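Local coordinates for protein deoxyribodipyrimidine photo-lyase (Oryza sativa Japonica Group, PDB 3UMV) that uses light to split cyclobutane pyrimidine dimers in ultraviolet-damaged DNA back into two pyrimidines, with FAD as its cofactor, at residues G259-T262 against K263-S267; E412-S415 against T416-L420. All coordinates share one frame; numbering follows the deposited sequence.

Contact 1 of 2, residues G259-T262 against K263-S267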
ATOM      1  N   GLY A 259     -15.755 -10.863 -10.603  1.00 35.58           N
ATOM      2  CA  GLY A 259     -15.475 -10.052  -9.428  1.00 30.22           C
ATOM      3  C   GLY A 259     -15.187 -10.929  -8.219  1.00 28.27           C
ATOM      4  O   GLY A 259     -15.688 -12.054  -8.133  1.00 31.98           O
ATOM      5  N   PHE A 260     -14.372 -10.434  -7.290  1.00 20.27           N
ATOM      6  CA  PHE A 260     -14.057 -11.214  -6.099  1.00 19.62           C
ATOM      7  C   PHE A 260     -15.317 -11.498  -5.265  1.00 21.19           C
ATOM      8  O   PHE A 260     -15.609 -12.647  -4.931  1.00 21.99           O
ATOM      9  CB  PHE A 260     -12.991 -10.505  -5.251  1.00 18.34           C
ATOM     10  CG  PHE A 260     -12.676 -11.211  -3.957  1.00 20.74           C
ATOM     11  CD1 PHE A 260     -12.106 -12.475  -3.961  1.00 21.46           C
ATOM     12  CD2 PHE A 260     -12.963 -10.611  -2.737  1.00 19.61           C
ATOM     13  CE1 PHE A 260     -11.822 -13.130  -2.780  1.00 22.48           C
ATOM     14  CE2 PHE A 260     -12.683 -11.257  -1.545  1.00 20.80           C
ATOM     15  CZ  PHE A 260     -12.097 -12.519  -1.561  1.00 19.54           C
ATOM     16  N   LEU A 261     -16.065 -10.452  -4.934  1.00 19.17           N
ATOM     17  CA  LEU A 261     -17.192 -10.620  -4.016  1.00 22.71           C
ATOM     18  C   LEU A 261     -18.370 -11.271  -4.705  1.00 26.35           C
ATOM     19  O   LEU A 261     -19.213 -11.885  -4.057  1.00 30.78           O
ATOM     20  CB  LEU A 261     -17.621  -9.294  -3.397  1.00 23.86           C
ATOM     21  CG  LEU A 261     -16.605  -8.710  -2.425  1.00 25.89           C
ATOM     22  CD1 LEU A 261     -17.179  -7.439  -1.825  1.00 23.70           C
ATOM     23  CD2 LEU A 261     -16.234  -9.726  -1.346  1.00 22.39           C
ATOM     24  N   THR A 262     -18.415 -11.147  -6.025  1.00 26.42           N
ATOM     25  CA  THR A 262     -19.511 -11.723  -6.786  1.00 28.91           C
ATOM     26  C   THR A 262     -19.303 -13.196  -7.126  1.00 31.87           C
ATOM     27  O   THR A 262     -20.260 -13.968  -7.119  1.00 35.95           O
ATOM     28  CB  THR A 262     -19.809 -10.913  -8.067  1.00 37.22           C
ATOM     29  OG1 THR A 262     -18.584 -10.604  -8.736  1.00 39.75           O
ATOM     30  CG2 THR A 262     -20.511  -9.609  -7.720  1.00 38.28           C
ATOM     31  N   LYS A 263     -18.059 -13.593  -7.388  1.00 31.27           N
ATOM     32  CA  LYS A 263     -17.796 -14.913  -7.963  1.00 37.21           C
ATOM     33  C   LYS A 263     -16.750 -15.778  -7.251  1.00 36.01           C
ATOM     34  O   LYS A 263     -16.604 -16.955  -7.580  1.00 36.01           O
ATOM     35  CB  LYS A 263     -17.421 -14.763  -9.445  1.00 41.26           C
ATOM     36  CG  LYS A 263     -18.600 -14.452 -10.361  1.00 48.85           C
ATOM     37  CD  LYS A 263     -19.451 -15.702 -10.591  1.00 54.25           C
ATOM     38  CE  LYS A 263     -20.458 -15.505 -11.713  1.00 59.85           C
ATOM     39  NZ  LYS A 263     -21.566 -14.588 -11.324  1.00 62.29           N
ATOM     40  N   ARG A 264     -16.017 -15.219  -6.289  1.00 30.71           N
ATOM     41  CA  ARG A 264     -14.905 -15.964  -5.696  1.00 28.33           C
ATOM     42  C   ARG A 264     -14.820 -15.925  -4.162  1.00 29.30           C
ATOM     43  O   ARG A 264     -14.034 -16.650  -3.566  1.00 33.76           O
ATOM     44  CB  ARG A 264     -13.571 -15.527  -6.331  1.00 29.22           C
ATOM     45  CG  ARG A 264     -13.511 -15.816  -7.834  1.00 34.29           C
ATOM     46  CD  ARG A 264     -12.222 -15.347  -8.499  1.00 35.35           C
ATOM     47  NE  ARG A 264     -12.121 -13.892  -8.569  1.00 36.16           N
ATOM     48  CZ  ARG A 264     -11.263 -13.177  -7.854  1.00 35.84           C
ATOM     49  NH1 ARG A 264     -11.222 -11.858  -7.971  1.00 38.52           N
ATOM     50  NH2 ARG A 264     -10.437 -13.788  -7.021  1.00 34.85           N
ATOM     51  N   ILE A 265     -15.636 -15.100  -3.523  1.00 30.97           N
ATOM     52  CA  ILE A 265     -15.561 -14.934  -2.072  1.00 31.05           C
ATOM     53  C   ILE A 265     -15.799 -16.232  -1.294  1.00 35.25           C
ATOM     54  O   ILE A 265     -15.202 -16.459  -0.239  1.00 34.03           O
ATOM     55  CB  ILE A 265     -16.579 -13.880  -1.587  1.00 32.52           C
ATOM     56  CG1 ILE A 265     -16.537 -13.754  -0.061  1.00 33.38           C
ATOM     57  CG2 ILE A 265     -17.985 -14.220  -2.072  1.00 37.82           C
ATOM     58  CD1 ILE A 265     -15.187 -13.302   0.468  1.00 31.23           C
ATOM     59  N   LYS A 266     -16.684 -17.078  -1.809  1.00 39.68           N
ATOM     60  CA  LYS A 266     -17.134 -18.241  -1.053  1.00 42.73           C
ATOM     61  C   LYS A 266     -16.021 -19.126  -0.522  1.00 41.47           C
ATOM     62  O   LYS A 266     -16.048 -19.526   0.639  1.00 46.34           O
ATOM     63  CB  LYS A 266     -18.123 -19.080  -1.866  1.00 49.33           C
ATOM     64  CG  LYS A 266     -19.548 -18.635  -1.682  1.00 52.27           C
ATOM     65  CD  LYS A 266     -20.528 -19.697  -2.151  1.00 54.16           C
ATOM     66  CE  LYS A 266     -21.920 -19.400  -1.624  1.00 55.79           C
ATOM     67  NZ  LYS A 266     -22.182 -17.941  -1.684  1.00 53.12           N
ATOM     68  N   SER A 267     -15.051 -19.443  -1.365  1.00 34.58           N
ATOM     69  CA  SER A 267     -14.001 -20.357  -0.955  1.00 38.59           C
ATOM     70  C   SER A 267     -12.825 -19.672  -0.242  1.00 33.33           C
ATOM     71  O   SER A 267     -11.824 -20.322   0.045  1.00 31.81           O
ATOM     72  CB  SER A 267     -13.509 -21.159  -2.153  1.00 45.17           C
TER
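F260 and R264, one turn apart, illustrate how backbone bonds and side-chain packing meet where a very short helix ends. The backbone supplies three bonds: K263 N reaches G259 O, and F260 O receives R264 N at 2.9 Å and, weakly, I265 N, with an N-H...O angle of only 116°. One carbonyl thus serves two successive amides as the chain leaves the helix, with R264 the first residue to abandon helical angles.

R264 folds its guanidinium back over the start of the helix. A bend at chi3 (-70°) turns the group so that one of its faces lies over F260 CA, with NH1 3.5 Å from F260 CB. NH2 comes in at the edge of the phenyl ring, near its plane, 3.7 Å from CD1; the two planes stand 55° apart, so this is no flat stack. Outside the contact, R279 O and L281 O accept from NH2 and D258 O from NE, which should hold the group in place.

Apolar packing falls to I265. Its CD1 sits 3.8 Å from F260 CZ, and its CA lies over one ring face, offset toward the rim. I265 CD1 also meets L261 CD2 at 4.1 Å.

The F260 ring lies at the edge of the FAD-binding region, beside S282 and Y268. T262 OG1 is hydrogen-bonded to G255 O, and backbone bonds join F260 and L261 to A252 and L253 of helix 246-254. L261 touches helix 295-305, F260 meets F316 on helix 310-333, and helix 268-271 begins right after S267, its N-cap residue.

Contact 2 of 2, residues E412-S415 against T416-L420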
ATOM      1  N   GLU A 412      20.692  -8.540   7.684  1.00 16.65           N
ATOM      2  CA  GLU A 412      20.942  -8.794   6.264  1.00 16.92           C
ATOM      3  C   GLU A 412      19.742  -9.468   5.592  1.00 13.66           C
ATOM      4  O   GLU A 412      19.392  -9.134   4.462  1.00 15.70           O
ATOM      5  CB  GLU A 412      22.191  -9.662   6.066  1.00 20.78           C
ATOM      6  CG  GLU A 412      22.466 -10.016   4.606  1.00 30.75           C
ATOM      7  CD  GLU A 412      22.972  -8.837   3.801  1.00 43.87           C
ATOM      8  OE1 GLU A 412      23.380  -7.831   4.422  1.00 51.07           O
ATOM      9  OE2 GLU A 412      22.971  -8.919   2.548  1.00 47.85           O
ATOM     10  N   ALA A 413      19.120 -10.416   6.289  1.00 15.12           N
ATOM     11  CA  ALA A 413      17.923 -11.080   5.766  1.00 13.10           C
ATOM     12  C   ALA A 413      16.796 -10.069   5.527  1.00 11.35           C
ATOM     13  O   ALA A 413      16.173 -10.050   4.461  1.00 13.15           O
ATOM     14  CB  ALA A 413      17.452 -12.169   6.728  1.00 12.72           C
ATOM     15  N   LEU A 414      16.554  -9.231   6.531  1.00 15.11           N
ATOM     16  CA  LEU A 414      15.494  -8.226   6.468  1.00 16.36           C
ATOM     17  C   LEU A 414      15.738  -7.271   5.305  1.00 14.50           C
ATOM     18  O   LEU A 414      14.818  -6.958   4.535  1.00 14.21           O
ATOM     19  CB  LEU A 414      15.431  -7.456   7.787  1.00 18.45           C
ATOM     20  CG  LEU A 414      14.280  -6.500   8.059  1.00 22.21           C
ATOM     21  CD1 LEU A 414      12.938  -7.239   7.982  1.00 19.50           C
ATOM     22  CD2 LEU A 414      14.485  -5.900   9.449  1.00 17.64           C
ATOM     23  N   SER A 415      16.980  -6.818   5.165  1.00 13.75           N
ATOM     24  CA  SER A 415      17.340  -5.885   4.096  1.00 13.08           C
ATOM     25  C   SER A 415      17.119  -6.511   2.724  1.00 15.38           C
ATOM     26  O   SER A 415      16.648  -5.863   1.789  1.00 14.42           O
ATOM     27  CB  SER A 415      18.804  -5.459   4.247  1.00 16.99           C
ATOM     28  OG  SER A 415      19.186  -4.599   3.196  1.00 25.84           O
ATOM     29  N   THR A 416      17.473  -7.781   2.598  1.00 13.79           N
ATOM     30  CA  THR A 416      17.332  -8.465   1.315  1.00 11.42           C
ATOM     31  C   THR A 416      15.862  -8.706   0.961  1.00 10.05           C
ATOM     32  O   THR A 416      15.440  -8.471  -0.177  1.00 11.84           O
ATOM     33  CB  THR A 416      18.167  -9.766   1.281  1.00 12.68           C
ATOM     34  OG1 THR A 416      19.558  -9.421   1.296  1.00 18.75           O
ATOM     35  CG2 THR A 416      17.891 -10.541   0.023  1.00 11.79           C
ATOM     36  N   ALA A 417      15.080  -9.148   1.937  1.00 11.54           N
ATOM     37  CA  ALA A 417      13.644  -9.369   1.717  1.00 11.34           C
ATOM     38  C   ALA A 417      12.960  -8.080   1.261  1.00 14.23           C
ATOM     39  O   ALA A 417      12.156  -8.083   0.325  1.00 13.16           O
ATOM     40  CB  ALA A 417      12.974  -9.924   2.997  1.00 12.69           C
ATOM     41  N   ILE A 418      13.268  -6.978   1.947  1.00 11.84           N
ATOM     42  CA  ILE A 418      12.636  -5.698   1.674  1.00 12.64           C
ATOM     43  C   ILE A 418      13.057  -5.215   0.300  1.00 12.97           C
ATOM     44  O   ILE A 418      12.238  -4.772  -0.486  1.00 12.63           O
ATOM     45  CB  ILE A 418      12.992  -4.642   2.780  1.00 13.12           C
ATOM     46  CG1 ILE A 418      12.257  -4.978   4.079  1.00 13.76           C
ATOM     47  CG2 ILE A 418      12.674  -3.223   2.336  1.00 14.43           C
ATOM     48  CD1 ILE A 418      12.707  -4.120   5.265  1.00 12.61           C
ATOM     49  N   TYR A 419      14.338  -5.350  -0.015  1.00 11.80           N
ATOM     50  CA  TYR A 419      14.828  -4.947  -1.325  1.00 12.91           C
ATOM     51  C   TYR A 419      14.108  -5.707  -2.440  1.00 14.29           C
ATOM     52  O   TYR A 419      13.641  -5.101  -3.393  1.00 14.78           O
ATOM     53  CB  TYR A 419      16.343  -5.158  -1.412  1.00 11.32           C
ATOM     54  CG  TYR A 419      16.888  -5.234  -2.823  1.00 15.36           C
ATOM     55  CD1 TYR A 419      17.123  -4.090  -3.572  1.00 20.56           C
ATOM     56  CD2 TYR A 419      17.149  -6.467  -3.407  1.00 20.01           C
ATOM     57  CE1 TYR A 419      17.610  -4.177  -4.872  1.00 25.62           C
ATOM     58  CE2 TYR A 419      17.640  -6.566  -4.696  1.00 21.09           C
ATOM     59  CZ  TYR A 419      17.864  -5.421  -5.423  1.00 26.16           C
ATOM     60  OH  TYR A 419      18.353  -5.538  -6.708  1.00 34.31           O
ATOM     61  N   LEU A 420      14.015  -7.027  -2.312  1.00 13.04           N
ATOM     62  CA  LEU A 420      13.362  -7.841  -3.336  1.00 11.62           C
ATOM     63  C   LEU A 420      11.870  -7.545  -3.454  1.00 13.43           C
ATOM     64  O   LEU A 420      11.343  -7.401  -4.553  1.00 14.95           O
ATOM     65  CB  LEU A 420      13.578  -9.323  -3.054  1.00  9.30           C
ATOM     66  CG  LEU A 420      15.034  -9.741  -3.262  1.00 16.87           C
ATOM     67  CD1 LEU A 420      15.257 -11.183  -2.829  1.00 12.84           C
ATOM     68  CD2 LEU A 420      15.442  -9.525  -4.720  1.00 17.69           C
TER
HETATM   69  O   HOH W   1      21.581 -11.058   1.550  1.00 30.46           O
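E412 and T416 approach each other obliquely on one side of a continuous helix, their polar ends joined through a water. The bridging water lies 2.7 Å from E412 OE2, to which it donates, and 2.6 Å from T416 OG1. E412 gets there because its chain bends at chi2 (72°). T416 OG1, beside its own backbone N (chi1 -68°), is turned back along the helix, 3.2 Å from E412 O, the carbonyl that also takes T416 N. R365 NH2 of helix 365-369 hydrogen-bonds both this hydroxyl and S415 OG, tying two adjacent side chains to one guanidinium.

L414 and I418 make the contrasting pair. They lie side by side and point the same way, L414 CG 4.0 Å from I418 CD1; L414 touches M438 and I418 touches Y434, both on helix 431-442.

The i to i+4 backbone bonds are those of a regular alpha-helix, among them A417 N to A413 O at 2.9 Å and 169°. A polar edge and an apolar edge on one rod are the mark of an amphipathic helix, here part of the helical FAD-binding domain, where A417 and L420 come close to W399, a predicted electron-transfer tryptophan.

Overall arrangement
Contact 1 and contact 2 show two ways of using short-range contacts around one cofactor: the first finishes a helix of barely one turn, the second lies within an uninterrupted helix. They do not touch; their centres are 34 Å apart and their nearest atoms about 23 Å. Both lie near the same FAD. The F260 side chain comes within about 5 Å of the cofactor and about 4 Å of the side chains of the FAD-binding residues S282 and Y268, whereas the A417 side chain approaches FAD to about 6 Å. Residues 412-420 also run directly into N421, another FAD-binding residue, about 6 Å from I418 between side chains.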